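Local coordinates for protein JSC1_58120g3 ([Leptolyngbya] sp. JSC-1, PDB 6XHH) that binds a verdin-type bilin in a GAF domain and probably acts as a far-red-absorbing cyanobacteriochrome photosensor, at residues Y72-E75 and H76-G79; L163-V166 and A167-L170. All coordinates share one frame; numbering follows the deposited sequence.

Overall arrangement
Both contacts are local, each made within one unbroken run of eight residues, yet they lie on different layers of the GAF domain, their centres about 21 Å apart and their nearest atoms about 12 Å apart. Contact 1 ends the short helix 71-75 beside the bilin and is only partly buried; contact 2 is one stretch in the middle of the long helix 157-178, packed against strands 128-136 and 139-148 and the helices 2-13 and 18-33. They share no element. Chemistry follows place: contact 1 combines ring packing against the chromophore with a helix-ending hydrogen-bond pattern, whereas contact 2 joins regular helical bonds and an apolar inner face to one salt bridge on its more polar side.

Contact 1. Residues Y72-E75 and H76-G79; sequences YLNE and HQGG. With M1V (mesobiliverdin IX(alpha)), chain C.
The phenol ring of Tyr72 lies between the His76 imidazole and the bilin, and this is the tight part of the contact. His76 CD2 stands 3.2 Å above the Tyr72 ring plane, over its centre, while M1V CAB sits 3.4 Å above the opposite face. The two side-chain rings meet obliquely, their planes 35° apart. Tyr72 CG, anti to the backbone N (chi1 -178°) and beside the carbonyl carbon, directs the ring into this place. His76 N donates to Tyr72 O at 3.0 Å, bringing the imidazole edge alongside that oxygen. Leu73 CD2 approaches M1V CBC at 3.8 Å.

A Schellman motif ends helix 71-75: Gly78 N donates to Leu73 O at 2.8 Å, both residues buried, and Gln77 N to Asn74 O. The looser side holds the Glu75 and Gln77 side chains, with His76 also exposed beyond the phenol. In one of two conformers, Gln77 NE2 gives Asn74 O a second donor at 3.0 Å. A beta carbon on Gly79 would clash with M1V O1C, at 2.5 Å. One face of Tyr72, the Leu73 methyls and a bare Gly79 thus shape this wall of the bilin pocket, while backbone polarity is spent on closing the helix.

Contact 2. Residues L163-V166 and A167-L170; sequences LMRV and ADQL
An i to i+3 salt bridge between Arg165 and Asp168, set on a regular helical turn, distinguishes this contact midway along helix 157-178, which packs against the central antiparallel sheet of the GAF domain. The helical frame is documented by four successive i to i+4 backbone bonds, from Ala167 N to Leu163 O through Leu170 N to Val166 O, the latter at 2.9 Å. Leu163 and Ala167 face strands 128-136 and 139-148, touching Leu144 on the latter; Val166 and Leu170 both meet Thr25 of helix 18-33, and Arg165 and Val166 both touch Leu5 of helix 2-13.

The two charged side chains lie alongside each other and point the same way. Arg165 bends at chi2 (-62°) and again at chi3, which folds the guanidinium back toward Asp168 instead of letting it extend. Its NE then donates to Asp168 OD2 at 2.9 Å in a nearly straight bond (171°), exactly in the guanidinium plane. On the carboxylate the approach is less regular: NE arrives on the anti side of OD2 and clearly out of plane, the two flat groups being turned 37° apart. NH2 adds a weak bond to the same oxygen at 3.4 Å. A water lies 2.8 Å from Asp168 OD1 and accepts a weak bond from Arg165 NH2.

A methionine in place of Arg165 would probably leave the Asp168 carboxylate without its charged mate and freer to turn. The chemistry implies a division of labour around the helix: apolar side chains join it to the sheet and to helix 18-33, Arg165 and Gln169 also lean on helix 2-13, and the opposite charges probably offset each other within a single turn, mainly through NE.

Contact 1. Residues Y72-E75 and H76-G79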
loop_
_atom_site.group_PDB
_atom_site.type_symbol
_atom_site.label_atom_id
_atom_site.label_comp_id
_atom_site.label_asym_id
_atom_site.label_seq_id
_atom_site.Cartn_x
_atom_site.Cartn_y
_atom_site.Cartn_z
ATOM N N TYR A 72 12.582 -11.337 0.928
ATOM C CA TYR A 72 12.111 -11.645 -0.416
ATOM C C TYR A 72 12.174 -10.416 -1.311
ATOM O O TYR A 72 12.635 -10.492 -2.453
ATOM C CB TYR A 72 10.685 -12.189 -0.351
ATOM C CG TYR A 72 10.129 -12.593 -1.690
ATOM C CD1 TYR A 72 9.408 -11.698 -2.466
ATOM C CD2 TYR A 72 10.318 -13.876 -2.176
ATOM C CE1 TYR A 72 8.903 -12.072 -3.706
ATOM C CE2 TYR A 72 9.815 -14.259 -3.417
ATOM C CZ TYR A 72 9.100 -13.346 -4.173
ATOM O OH TYR A 72 8.592 -13.684 -5.407
ATOM N N LEU A 73 11.672 -9.284 -0.822
ATOM C CA LEU A 73 11.748 -8.051 -1.601
ATOM C C LEU A 73 13.197 -7.658 -1.889
ATOM O O LEU A 73 13.490 -7.090 -2.951
ATOM C CB LEU A 73 11.010 -6.920 -0.870
ATOM C CG LEU A 73 9.482 -7.056 -0.741
ATOM C CD1 LEU A 73 8.858 -5.808 -0.186
ATOM C CD2 LEU A 73 8.828 -7.400 -2.073
ATOM N N ASN A 74 14.114 -7.957 -0.967
ATOM C CA ASN A 74 15.525 -7.663 -1.207
ATOM C C ASN A 74 16.087 -8.570 -2.294
ATOM O O ASN A 74 16.710 -8.097 -3.252
ATOM C CB ASN A 74 16.305 -7.823 0.101
ATOM C CG ASN A 74 17.821 -7.767 -0.089
ATOM O OD1 ASN A 74 18.530 -8.728 0.215
ATOM N ND2 ASN A 74 18.318 -6.636 -0.550
ATOM N N GLU A 75 15.843 -9.879 -2.181
ATOM C CA GLU A 75 16.437 -10.816 -3.125
ATOM C C GLU A 75 15.867 -10.640 -4.521
ATOM O O GLU A 75 16.571 -10.884 -5.507
ATOM C CB GLU A 75 16.248 -12.256 -2.650
ATOM C CG GLU A 75 17.119 -13.259 -3.416
ATOM C CD GLU A 75 18.583 -13.238 -2.985
ATOM O OE1 GLU A 75 18.971 -12.363 -2.181
ATOM O OE2 GLU A 75 19.355 -14.103 -3.453
ATOM N N HIS A 76 14.614 -10.202 -4.631
ATOM C CA HIS A 76 13.981 -10.004 -5.927
ATOM C C HIS A 76 13.889 -8.526 -6.313
ATOM O O HIS A 76 13.116 -8.177 -7.210
ATOM C CB HIS A 76 12.602 -10.669 -5.954
ATOM C CG HIS A 76 12.649 -12.140 -5.668
ATOM N ND1 HIS A 76 12.835 -13.079 -6.661
ATOM C CD2 HIS A 76 12.579 -12.831 -4.507
ATOM C CE1 HIS A 76 12.852 -14.285 -6.125
ATOM N NE2 HIS A 76 12.704 -14.163 -4.819
ATOM N N GLN A 77 14.659 -7.665 -5.636
ATOM C CA GLN A 77 14.795 -6.244 -5.977
ATOM C C GLN A 77 13.432 -5.582 -6.188
ATOM O O GLN A 77 13.195 -4.874 -7.171
ATOM C CB GLN A 77 15.698 -6.067 -7.200
ATOM C CG GLN A 77 17.132 -6.558 -6.975
ATOM C CD GLN A 77 17.957 -5.621 -6.105
ATOM O OE1 GLN A 77 18.620 -4.713 -6.605
ATOM N NE2 GLN A 77 17.925 -5.843 -4.797
ATOM N N GLY A 78 12.532 -5.811 -5.237
ATOM C CA GLY A 78 11.207 -5.215 -5.267
ATOM C C GLY A 78 10.092 -6.157 -5.661
ATOM O O GLY A 78 8.915 -5.780 -5.543
ATOM N N GLY A 79 10.419 -7.353 -6.142
ATOM C CA GLY A 79 9.396 -8.339 -6.446
ATOM C C GLY A 79 8.459 -7.878 -7.536
ATOM O O GLY A 79 8.859 -7.217 -8.502
HETATM O OA M1V C . 9.752 -10.124 6.544
HETATM C C1A M1V C . 9.847 -11.214 6.000
HETATM N NA M1V C . 9.303 -11.511 4.813
HETATM C C2A M1V C . 10.544 -12.328 6.509
HETATM C CMA M1V C . 11.289 -12.384 7.823
HETATM C C3A M1V C . 10.419 -13.368 5.591
HETATM C CAA M1V C . 10.976 -14.737 5.698
HETATM C CBA M1V C . 11.963 -15.052 4.572
HETATM C C4A M1V C . 9.600 -12.835 4.479
HETATM C CHA M1V C . 9.261 -13.545 3.359
HETATM C C1B M1V C . 8.476 -13.155 2.184
HETATM C C2B M1V C . 8.186 -14.082 1.148
HETATM C CMB M1V C . 8.603 -15.533 1.119
HETATM C C3B M1V C . 7.454 -13.426 0.205
HETATM C CAB M1V C . 6.907 -14.015 -1.082
HETATM C CBB M1V C . 5.385 -14.207 -0.971
HETATM C CGB M1V C . 5.058 -15.303 0.021
HETATM O O2B M1V C . 5.351 -16.494 -0.245
HETATM O O1B M1V C . 4.496 -15.051 1.111
HETATM N NB M1V C . 7.936 -11.970 1.858
HETATM C C4B M1V C . 7.309 -12.084 0.667
HETATM C CHB M1V C . 6.611 -11.121 -0.079
HETATM C C1C M1V C . 6.166 -9.830 0.238
HETATM C C2C M1V C . 5.214 -9.153 -0.536
HETATM C CAC M1V C . 4.619 -9.678 -1.826
HETATM C CBC M1V C . 5.703 -9.336 -2.887
HETATM C CGC M1V C . 5.614 -10.115 -4.191
HETATM O O2C M1V C . 4.696 -10.945 -4.380
HETATM O O1C M1V C . 6.469 -9.948 -5.097
HETATM C C3C M1V C . 5.009 -7.911 0.060
HETATM C CMC M1V C . 4.061 -6.860 -0.449
HETATM N NC M1V C . 6.515 -9.029 1.303
HETATM C C4C M1V C . 5.815 -7.852 1.215
HETATM C CHC M1V C . 6.028 -6.838 2.193
HETATM C C1D M1V C . 5.345 -5.671 2.436
HETATM C C2D M1V C . 5.934 -4.422 2.776
HETATM C CMD M1V C . 7.415 -4.146 2.874
HETATM N ND M1V C . 3.966 -5.518 2.465
HETATM C C4D M1V C . 3.689 -4.233 2.774
HETATM O OD M1V C . 2.542 -3.797 2.874
HETATM C C3D M1V C . 4.923 -3.532 2.967
HETATM C CAD M1V C . 5.084 -2.070 3.302
HETATM C CBD M1V C . 4.757 -1.854 4.764
#

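Contact 2. Residues L163-V166 and A167-L170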
loop_
_atom_site.group_PDB
_atom_site.type_symbol
_atom_site.label_atom_id
_atom_site.label_comp_id
_atom_site.label_asym_id
_atom_site.label_seq_id
_atom_site.Cartn_x
_atom_site.Cartn_y
_atom_site.Cartn_z
ATOM N N LEU A 163 -6.446 2.458 -5.355
ATOM C CA LEU A 163 -5.190 2.562 -4.619
ATOM C C LEU A 163 -4.025 2.813 -5.554
ATOM O O LEU A 163 -3.126 3.599 -5.240
ATOM C CB LEU A 163 -4.943 1.280 -3.821
ATOM C CG LEU A 163 -5.480 1.142 -2.397
ATOM C CD1 LEU A 163 -5.094 -0.215 -1.816
ATOM C CD2 LEU A 163 -4.979 2.260 -1.475
ATOM N N MET A 164 -4.020 2.138 -6.710
ATOM C CA MET A 164 -2.946 2.319 -7.672
ATOM C C MET A 164 -2.960 3.719 -8.268
ATOM O O MET A 164 -1.893 4.286 -8.518
ATOM C CB MET A 164 -3.046 1.255 -8.769
ATOM C CG MET A 164 -2.839 -0.178 -8.244
ATOM S SD MET A 164 -3.062 -1.500 -9.459
ATOM C CE MET A 164 -1.739 -1.150 -10.603
ATOM N N ARG A 165 -4.146 4.304 -8.472
ATOM C CA ARG A 165 -4.211 5.670 -8.989
ATOM C C ARG A 165 -3.755 6.675 -7.944
ATOM O O ARG A 165 -3.111 7.673 -8.277
ATOM C CB ARG A 165 -5.629 6.010 -9.446
ATOM C CG ARG A 165 -6.147 5.165 -10.600
ATOM C CD ARG A 165 -5.320 5.339 -11.856
ATOM N NE ARG A 165 -4.137 4.478 -11.874
ATOM C CZ ARG A 165 -4.174 3.152 -11.970
ATOM N NH1 ARG A 165 -5.335 2.516 -12.049
ATOM N NH2 ARG A 165 -3.044 2.456 -11.984
ATOM N N VAL A 166 -4.099 6.434 -6.678
ATOM C CA VAL A 166 -3.610 7.294 -5.604
ATOM C C VAL A 166 -2.091 7.211 -5.510
ATOM O O VAL A 166 -1.404 8.230 -5.363
ATOM C CB VAL A 166 -4.289 6.916 -4.281
ATOM C CG1 VAL A 166 -3.662 7.687 -3.131
ATOM C CG2 VAL A 166 -5.789 7.211 -4.359
ATOM N N ALA A 167 -1.544 6.000 -5.604
ATOM C CA ALA A 167 -0.094 5.854 -5.593
ATOM C C ALA A 167 0.537 6.570 -6.784
ATOM O O ALA A 167 1.621 7.153 -6.666
ATOM C CB ALA A 167 0.276 4.368 -5.578
ATOM N N ASP A 168 -0.128 6.536 -7.939
ATOM C CA ASP A 168 0.320 7.332 -9.078
ATOM C C ASP A 168 0.441 8.806 -8.703
ATOM O O ASP A 168 1.442 9.460 -9.016
ATOM C CB ASP A 168 -0.655 7.163 -10.243
ATOM C CG ASP A 168 -0.509 5.825 -10.952
ATOM O OD1 ASP A 168 0.507 5.130 -10.740
ATOM O OD2 ASP A 168 -1.424 5.491 -11.736
ATOM N N GLN A 169 -0.588 9.347 -8.044
ATOM C CA GLN A 169 -0.565 10.749 -7.634
ATOM C C GLN A 169 0.567 11.021 -6.650
ATOM O O GLN A 169 1.266 12.032 -6.759
ATOM C CB GLN A 169 -1.913 11.125 -7.019
ATOM C CG GLN A 169 -3.056 11.112 -8.005
ATOM C CD GLN A 169 -2.714 11.866 -9.277
ATOM O OE1 GLN A 169 -2.472 13.068 -9.246
ATOM N NE2 GLN A 169 -2.662 11.151 -10.396
ATOM N N LEU A 170 0.758 10.125 -5.683
ATOM C CA LEU A 170 1.898 10.233 -4.782
ATOM C C LEU A 170 3.202 10.259 -5.558
ATOM O O LEU A 170 4.077 11.090 -5.295
ATOM C CB LEU A 170 1.895 9.067 -3.792
ATOM C CG LEU A 170 0.901 9.119 -2.639
ATOM C CD1 LEU A 170 0.967 7.804 -1.879
ATOM C CD2 LEU A 170 1.208 10.293 -1.714
HETATM O O HOH W 1 -0.274 2.429 -10.593
#